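Putative hyaluronoglucosaminidase (Clostridium perfringens, PDB 6PWI) probably hydrolyses terminal N-acetylhexosamine residues of glycans as a secreted, cell-wall-anchored glycoside hydrolase of family 84, of which this chain carries the catalytic region. Local coordinates at residues L223-P228 / D261-G266; H256-D261 / V295-A300; F329-Y334 / I358-T363. All coordinates share one frame; numbering follows the deposited sequence.

Interaction 1: L223-P228 / D261-G266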
# COMPACT_ATOMS: atom_id res chain seq x y z
N LEU A 223 22.10 4.89 -15.53
CA LEU A 223 23.17 4.38 -16.38
C LEU A 223 23.02 4.91 -17.81
O LEU A 223 23.93 5.56 -18.32
CB LEU A 223 23.25 2.84 -16.36
CG LEU A 223 24.47 2.24 -15.66
CD1 LEU A 223 24.44 0.72 -15.72
CD2 LEU A 223 25.77 2.76 -16.26
N LYS A 224 21.89 4.63 -18.45
CA LYS A 224 21.59 5.18 -19.76
C LYS A 224 20.58 6.31 -19.61
O LYS A 224 19.74 6.51 -20.49
CB LYS A 224 21.05 4.09 -20.71
CG LYS A 224 22.02 2.99 -21.10
CD LYS A 224 21.63 2.34 -22.42
CE LYS A 224 22.43 1.09 -22.76
NZ LYS A 224 21.90 -0.11 -22.07
N TRP A 225 20.67 7.06 -18.51
CA TRP A 225 19.71 8.11 -18.23
C TRP A 225 19.77 9.22 -19.28
O TRP A 225 18.79 9.93 -19.47
CB TRP A 225 19.83 8.66 -16.81
CG TRP A 225 21.12 9.36 -16.50
CD1 TRP A 225 22.20 8.82 -15.84
CD2 TRP A 225 21.47 10.73 -16.78
NE1 TRP A 225 23.19 9.76 -15.71
CE2 TRP A 225 22.78 10.93 -16.28
CE3 TRP A 225 20.83 11.79 -17.42
CZ2 TRP A 225 23.44 12.16 -16.40
CZ3 TRP A 225 21.48 13.00 -17.53
CH2 TRP A 225 22.77 13.18 -17.03
N ARG A 226 20.92 9.34 -19.96
CA ARG A 226 21.12 10.39 -20.95
C ARG A 226 20.27 10.11 -22.19
O ARG A 226 19.70 11.04 -22.77
CB ARG A 226 22.60 10.52 -21.31
CG ARG A 226 23.39 11.36 -20.32
CD ARG A 226 24.87 11.10 -20.50
NE ARG A 226 25.62 11.86 -19.52
CZ ARG A 226 26.29 11.34 -18.49
NH1 ARG A 226 26.32 10.03 -18.33
NH2 ARG A 226 26.94 12.12 -17.65
N GLU A 227 20.17 8.83 -22.55
CA GLU A 227 19.53 8.41 -23.79
C GLU A 227 18.01 8.43 -23.63
O GLU A 227 17.49 7.92 -22.65
CB GLU A 227 20.04 7.02 -24.18
CG GLU A 227 21.56 6.95 -24.24
CD GLU A 227 22.15 5.58 -24.50
OE1 GLU A 227 21.39 4.64 -24.84
OE2 GLU A 227 23.39 5.44 -24.37
N PRO A 228 17.26 9.00 -24.59
CA PRO A 228 15.80 8.90 -24.56
C PRO A 228 15.33 7.45 -24.50
O PRO A 228 16.01 6.55 -24.99
CB PRO A 228 15.36 9.56 -25.88
CG PRO A 228 16.51 10.48 -26.25
CD PRO A 228 17.75 9.79 -25.73
N ASP A 261 29.47 7.12 -14.17
CA ASP A 261 29.41 7.75 -15.48
C ASP A 261 28.41 8.90 -15.47
O ASP A 261 28.06 9.43 -16.52
CB ASP A 261 28.97 6.76 -16.57
CG ASP A 261 29.52 5.35 -16.41
OD1 ASP A 261 30.75 5.21 -16.21
OD2 ASP A 261 28.71 4.39 -16.48
N GLY A 262 27.95 9.28 -14.27
CA GLY A 262 26.85 10.22 -14.13
C GLY A 262 27.25 11.67 -14.37
O GLY A 262 28.35 11.97 -14.82
N MET A 263 26.30 12.56 -14.05
CA MET A 263 26.44 14.01 -14.10
C MET A 263 27.90 14.42 -13.87
O MET A 263 28.49 14.12 -12.84
CB MET A 263 25.58 14.61 -12.99
CG MET A 263 25.08 15.99 -13.30
SD MET A 263 23.71 15.91 -14.45
CE MET A 263 23.43 17.66 -14.69
N ASN A 264 28.45 15.13 -14.86
CA ASN A 264 29.85 15.54 -14.88
C ASN A 264 29.98 16.97 -14.35
O ASN A 264 29.52 17.93 -14.98
CB ASN A 264 30.43 15.37 -16.29
CG ASN A 264 31.93 15.58 -16.38
OD1 ASN A 264 32.56 16.10 -15.47
ND2 ASN A 264 32.50 15.17 -17.50
N PHE A 265 30.63 17.10 -13.19
CA PHE A 265 30.79 18.38 -12.51
C PHE A 265 32.22 18.89 -12.68
O PHE A 265 32.68 19.73 -11.90
CB PHE A 265 30.40 18.25 -11.04
CG PHE A 265 28.93 18.06 -10.78
CD1 PHE A 265 28.09 19.16 -10.62
CD2 PHE A 265 28.37 16.79 -10.69
CE1 PHE A 265 26.74 18.99 -10.37
CE2 PHE A 265 27.02 16.62 -10.45
CZ PHE A 265 26.20 17.72 -10.29
N GLY A 266 32.91 18.38 -13.72
CA GLY A 266 34.28 18.76 -14.04
C GLY A 266 34.42 20.27 -14.25
O GLY A 266 35.31 20.90 -13.69
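Arg226 lays its guanidinium group against the backbone of Asp261 and Gly262 and takes two successive carbonyls with its edge. NH1 of Arg226 donates to O of Asp261 at 2.6 Å, with an N-H...O angle of 157° and the acceptor almost in the guanidinium plane. NH2 of Arg226 adds two weak bonds, one to the same Asp261 O and one to Gly262 O at 3.2 Å. The arginine chain is extended from CG to NE, which carries the planar head across to the other loop. Trp225 forms the floor beneath that head: its CZ2 lies 3.6 Å from the guanidinium plane, over the centre, while CG of Arg226 rests on a face of the indole near its rim. Placing CG of Trp225 between the backbone N and the carbonyl carbon (chi1 64°) turns the indole toward residues 261-263. Its edge meets backbone there, with CZ2 of Trp225 3.7 Å from N of Met263, near the ring plane. The Met263 chain, bent at chi2, runs at about a right angle to the tryptophan and brings SD to 3.9 Å from CH2 of Trp225, an oblique Met-aromatic contact. CD2 of Leu223 probably lies near the poorly ordered carboxylate of Asp261. Within 261-266, OD1 of Asn264 accepts from N of Gly266, an Asx turn. Arg226 NH2 also forms a salt bridge with Asp274 of helix 268-286, the same carboxylate that receives N of Asn264. The cationic head is thus held by neutral carbonyls on the loop and by a carboxylate on the helix, with the indole under one face; such multiple grips would be expected to fix its rotation and pin together two loops that follow neighbouring barrel strands.

Interaction 2: H256-D261 / V295-A300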
# COMPACT_ATOMS: atom_id res chain seq x y z
N HIS A 256 18.62 8.13 -11.47
CA HIS A 256 19.87 8.03 -10.72
C HIS A 256 20.98 8.74 -11.49
O HIS A 256 21.72 8.09 -12.22
CB HIS A 256 20.28 6.56 -10.58
CG HIS A 256 19.40 5.77 -9.69
ND1 HIS A 256 19.76 5.42 -8.41
CD2 HIS A 256 18.16 5.26 -9.89
CE1 HIS A 256 18.79 4.73 -7.85
NE2 HIS A 256 17.79 4.61 -8.74
N PRO A 257 21.15 10.07 -11.38
CA PRO A 257 22.18 10.77 -12.13
C PRO A 257 23.57 10.94 -11.51
O PRO A 257 24.39 11.68 -12.05
CB PRO A 257 21.54 12.15 -12.29
CG PRO A 257 20.81 12.36 -10.99
CD PRO A 257 20.29 10.99 -10.61
N PHE A 258 23.86 10.25 -10.40
CA PHE A 258 25.11 10.51 -9.70
C PHE A 258 25.98 9.26 -9.65
O PHE A 258 26.81 9.13 -8.75
CB PHE A 258 24.87 11.06 -8.29
CG PHE A 258 24.00 12.29 -8.20
CD1 PHE A 258 24.47 13.52 -8.64
CD2 PHE A 258 22.73 12.21 -7.67
CE1 PHE A 258 23.68 14.65 -8.56
CE2 PHE A 258 21.93 13.35 -7.58
CZ PHE A 258 22.41 14.56 -8.03
N LEU A 259 25.80 8.36 -10.61
CA LEU A 259 26.66 7.19 -10.69
C LEU A 259 28.04 7.60 -11.20
O LEU A 259 28.29 8.80 -11.37
CB LEU A 259 26.00 6.13 -11.58
CG LEU A 259 24.63 5.64 -11.12
CD1 LEU A 259 23.99 4.75 -12.17
CD2 LEU A 259 24.71 4.91 -9.79
N LYS A 260 28.92 6.61 -11.41
CA LYS A 260 30.29 6.80 -11.89
C LYS A 260 30.29 7.57 -13.21
O LYS A 260 31.00 8.56 -13.34
CB LYS A 260 31.04 5.46 -12.00
N ASP A 261 29.47 7.12 -14.17
CA ASP A 261 29.41 7.75 -15.48
C ASP A 261 28.41 8.90 -15.47
O ASP A 261 28.06 9.43 -16.52
CB ASP A 261 28.97 6.76 -16.57
CG ASP A 261 29.52 5.35 -16.41
OD1 ASP A 261 30.75 5.21 -16.21
OD2 ASP A 261 28.71 4.39 -16.48
N VAL A 295 14.59 12.10 -7.62
CA VAL A 295 16.02 12.03 -7.89
C VAL A 295 16.65 11.15 -6.81
O VAL A 295 16.53 11.45 -5.62
CB VAL A 295 16.66 13.44 -7.92
CG1 VAL A 295 18.18 13.37 -8.00
CG2 VAL A 295 16.11 14.26 -9.07
N LEU A 296 17.31 10.07 -7.22
CA LEU A 296 17.77 9.07 -6.27
C LEU A 296 19.29 9.12 -6.16
O LEU A 296 19.99 8.96 -7.15
CB LEU A 296 17.29 7.69 -6.71
CG LEU A 296 15.80 7.59 -7.02
CD1 LEU A 296 15.41 6.14 -7.31
CD2 LEU A 296 14.95 8.15 -5.89
N ALA A 297 19.78 9.30 -4.93
CA ALA A 297 21.20 9.50 -4.67
C ALA A 297 21.75 8.44 -3.71
O ALA A 297 22.85 8.59 -3.19
CB ALA A 297 21.44 10.89 -4.14
N ASP A 298 20.98 7.37 -3.49
CA ASP A 298 21.38 6.31 -2.57
C ASP A 298 22.70 5.68 -3.04
O ASP A 298 23.42 5.10 -2.23
CB ASP A 298 20.29 5.24 -2.42
CG ASP A 298 19.72 4.79 -3.75
OD1 ASP A 298 19.04 5.60 -4.41
OD2 ASP A 298 19.96 3.62 -4.12
N ASP A 299 23.00 5.82 -4.33
CA ASP A 299 24.20 5.22 -4.90
C ASP A 299 25.11 6.30 -5.51
O ASP A 299 25.84 6.02 -6.46
CB ASP A 299 23.83 4.13 -5.91
CG ASP A 299 22.79 4.54 -6.95
OD1 ASP A 299 22.43 5.74 -7.00
OD2 ASP A 299 22.34 3.64 -7.70
N ALA A 300 25.07 7.51 -4.93
CA ALA A 300 25.74 8.67 -5.51
C ALA A 300 27.23 8.65 -5.20
O ALA A 300 27.64 8.14 -4.16
CB ALA A 300 25.09 9.93 -5.01
O HOH W 1 22.66 8.39 -8.33
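The loop 256-261 runs beside the end of strand 293-296 and the type I turn Ala297-Ala300, the backbones coming nearest at His256-Leu296 and at Phe258-Ala300, where the CA atoms are 4.6 Å apart. His256 directs the edge of its imidazole at Asp299: ND1 donates to OD1 of Asp299 at 3.0 Å, nearly straight (168°), in the ring plane and on the syn side of the carboxylate. Ring and carboxylate planes are 69° apart. CG of Asp299 sits between its backbone N and carbonyl carbon (chi1 50°), which folds the acid back toward the histidine. CB of Leu296 lies over one imidazole face, 3.7 Å from the ring centroid, a CH-pi contact. Leu259 reaches the same carboxylate with its CD2, 3.4 Å from OD2 of Asp299. Deeper in, Phe258 packs CB on CB of Ala300 at 3.5 Å, and its ring carries CE2 to CG1 of Val295 and CD2 to CB of Ala297; Gln307 and Leu310 of helix 304-321 adjoin this ring. One water bridges the loop 256-261 to strand 293-296 and the turn after it, accepting from N of Phe258 and donating to O of Leu296 and to OD1 of Asp299, each at 3.0 Å. Asp299 is the predicted proton donor, and Asp298 beside it approaches a bound 1,2-ethanediol; a pair of adjacent aspartates after the fourth barrel strand matches the catalytic pair of family 84. OD1 of Asp299 is gripped by both an imidazole N-H and a water, consistent with His256 acting as a second-shell residue that orients the predicted acid.

Interaction 3: F329-Y334 / I358-T363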
# COMPACT_ATOMS: atom_id res chain seq x y z
N PHE A 329 13.50 13.46 -3.21
CA PHE A 329 14.94 13.21 -3.22
C PHE A 329 15.27 12.11 -2.21
O PHE A 329 14.87 12.18 -1.05
CB PHE A 329 15.71 14.51 -2.96
CG PHE A 329 17.21 14.39 -2.99
CD1 PHE A 329 17.92 14.58 -4.17
CD2 PHE A 329 17.93 14.10 -1.84
CE1 PHE A 329 19.30 14.46 -4.20
CE2 PHE A 329 19.31 13.98 -1.87
CZ PHE A 329 20.00 14.16 -3.05
N VAL A 330 16.01 11.09 -2.66
CA VAL A 330 16.42 10.01 -1.79
C VAL A 330 17.91 10.20 -1.51
O VAL A 330 18.72 10.12 -2.42
CB VAL A 330 16.14 8.63 -2.41
CG1 VAL A 330 16.72 7.50 -1.57
CG2 VAL A 330 14.66 8.41 -2.62
N PRO A 331 18.32 10.48 -0.25
CA PRO A 331 19.71 10.87 0.02
C PRO A 331 20.62 9.64 0.06
O PRO A 331 20.14 8.51 0.14
CB PRO A 331 19.58 11.55 1.39
CG PRO A 331 18.45 10.80 2.07
CD PRO A 331 17.49 10.42 0.96
N LYS A 332 21.94 9.88 -0.02
CA LYS A 332 22.91 8.80 0.07
C LYS A 332 22.88 8.21 1.48
O LYS A 332 23.00 7.00 1.64
CB LYS A 332 24.33 9.29 -0.25
CG LYS A 332 25.38 8.20 -0.22
CD LYS A 332 26.80 8.72 -0.21
CE LYS A 332 27.81 7.63 -0.50
NZ LYS A 332 29.18 8.04 -0.11
N VAL A 333 22.74 9.08 2.47
CA VAL A 333 22.58 8.71 3.87
C VAL A 333 21.09 8.76 4.18
O VAL A 333 20.53 9.85 4.34
CB VAL A 333 23.37 9.70 4.75
CG1 VAL A 333 23.04 9.57 6.23
CG2 VAL A 333 24.87 9.61 4.51
N TYR A 334 20.45 7.58 4.27
CA TYR A 334 19.00 7.53 4.40
C TYR A 334 18.57 6.76 5.65
O TYR A 334 17.41 6.39 5.79
CB TYR A 334 18.35 6.95 3.14
CG TYR A 334 18.85 5.58 2.76
CD1 TYR A 334 18.37 4.44 3.39
CD2 TYR A 334 19.82 5.44 1.78
CE1 TYR A 334 18.84 3.18 3.05
CE2 TYR A 334 20.30 4.19 1.43
CZ TYR A 334 19.81 3.06 2.07
OH TYR A 334 20.31 1.84 1.71
N ILE A 358 11.61 20.48 -1.70
CA ILE A 358 11.98 19.11 -2.03
C ILE A 358 11.73 18.21 -0.82
O ILE A 358 12.12 18.55 0.30
CB ILE A 358 13.43 19.04 -2.54
CG1 ILE A 358 13.59 19.83 -3.84
CG2 ILE A 358 13.89 17.60 -2.69
CD1 ILE A 358 15.02 20.16 -4.20
N ASP A 359 11.08 17.07 -1.07
CA ASP A 359 10.79 16.07 -0.05
C ASP A 359 11.90 15.03 -0.01
O ASP A 359 12.04 14.23 -0.93
CB ASP A 359 9.41 15.45 -0.29
CG ASP A 359 8.35 16.53 -0.42
OD1 ASP A 359 8.22 17.33 0.54
OD2 ASP A 359 7.70 16.61 -1.49
N ILE A 360 12.68 15.05 1.07
CA ILE A 360 13.80 14.14 1.24
C ILE A 360 13.33 12.91 2.01
O ILE A 360 12.62 13.02 3.01
CB ILE A 360 14.96 14.88 1.94
CG1 ILE A 360 15.50 16.02 1.07
CG2 ILE A 360 16.05 13.89 2.35
CD1 ILE A 360 16.15 17.15 1.83
N MET A 361 13.71 11.72 1.52
CA MET A 361 13.20 10.47 2.04
C MET A 361 14.16 9.89 3.08
O MET A 361 15.29 10.35 3.22
CB MET A 361 12.98 9.44 0.93
CG MET A 361 12.03 9.93 -0.14
SD MET A 361 11.30 8.55 -1.04
CE MET A 361 9.98 8.09 0.09
N TRP A 362 13.67 8.87 3.80
CA TRP A 362 14.29 8.33 5.00
C TRP A 362 13.65 6.98 5.27
O TRP A 362 12.43 6.85 5.13
CB TRP A 362 14.01 9.30 6.15
CG TRP A 362 14.74 9.06 7.44
CD1 TRP A 362 14.20 8.70 8.64
CD2 TRP A 362 16.14 9.26 7.67
NE1 TRP A 362 15.18 8.65 9.60
CE2 TRP A 362 16.38 8.98 9.03
CE3 TRP A 362 17.22 9.64 6.85
CZ2 TRP A 362 17.65 9.06 9.60
CZ3 TRP A 362 18.47 9.72 7.41
CH2 TRP A 362 18.68 9.44 8.76
N THR A 363 14.46 5.98 5.65
CA THR A 363 13.88 4.67 5.90
C THR A 363 13.78 4.40 7.40
O THR A 363 13.21 3.39 7.80
CB THR A 363 14.61 3.54 5.15
OG1 THR A 363 15.84 3.28 5.83
CG2 THR A 363 14.83 3.84 3.69
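Between Phe329 N and Asp359 O runs the shortest polar bond of this contact, 2.8 Å with an N-H...O angle of 166°. The carbonyl of Phe329 replies to the next residue but one, accepting from N of Met361 at 2.9 Å, so Phe329 brackets Ile360 in parallel register. The CA of Ile360 also approaches O of Phe329, a CA-H...O contact. The side chains of Phe329 and Ile360 leave on the same face of the sheet, where CB of Phe329 meets CG2 of Ile358 at 3.6 Å and CG of Pro331 meets CG2 of Ile360. On the other face, CG2 of Val330 lies against SD of Met361 at 3.7 Å. After strand 328-330 the first chain swings out at Lys332 and returns at Tyr334, whose O takes N of Thr363 at 3.0 Å in an almost straight bond (175°). The same carbonyl oxygen stands 3.4 Å above the indole plane of Trp362, toward its rim, while O of Val333 faces the ring edge. With CG anti to the backbone N (chi1 -170°), the Trp362 side chain brings the indole against the backbone of Val333 and Tyr334; its NE1 is hydrogen-bonded to OG1 of Thr375 in helix 373-383, and its ring meets Phe379 edge-to-face. CG2 of Thr363 comes obliquely to the Tyr334 ring, 3.6 Å from CD1, and OG1 of Thr363 is hydrogen-bonded to O of Val366. The Tyr334 side chain nears a bound 1,2-ethanediol. This is the pairing of the fifth and sixth strands across a beta-alpha-beta crossover through helix 346-351, a unit of the (beta/alpha)8 barrel of family 84 catalytic domains.

From the N terminus, interaction 1 comes first, closing the path from the loop after strand 210-213, through helix 231-247 and strand 250-255, to the loop 261-266. Interaction 2 starts at 256-261, within that path, and ends at 295-300, so the two cross along the chain, share Asp261 and touch, notably through Met263 N and Pro257 O. Interaction 3 follows in series, closing the short crossover from strand 328-330 to strand 359-362; it meets interaction 2 where strands 293-296 and 328-330 pair, while interaction 1 lies too far away to touch it. Together they tie the loops after strands 210-213 and 250-255 to strands 293-296, 328-330 and 359-362.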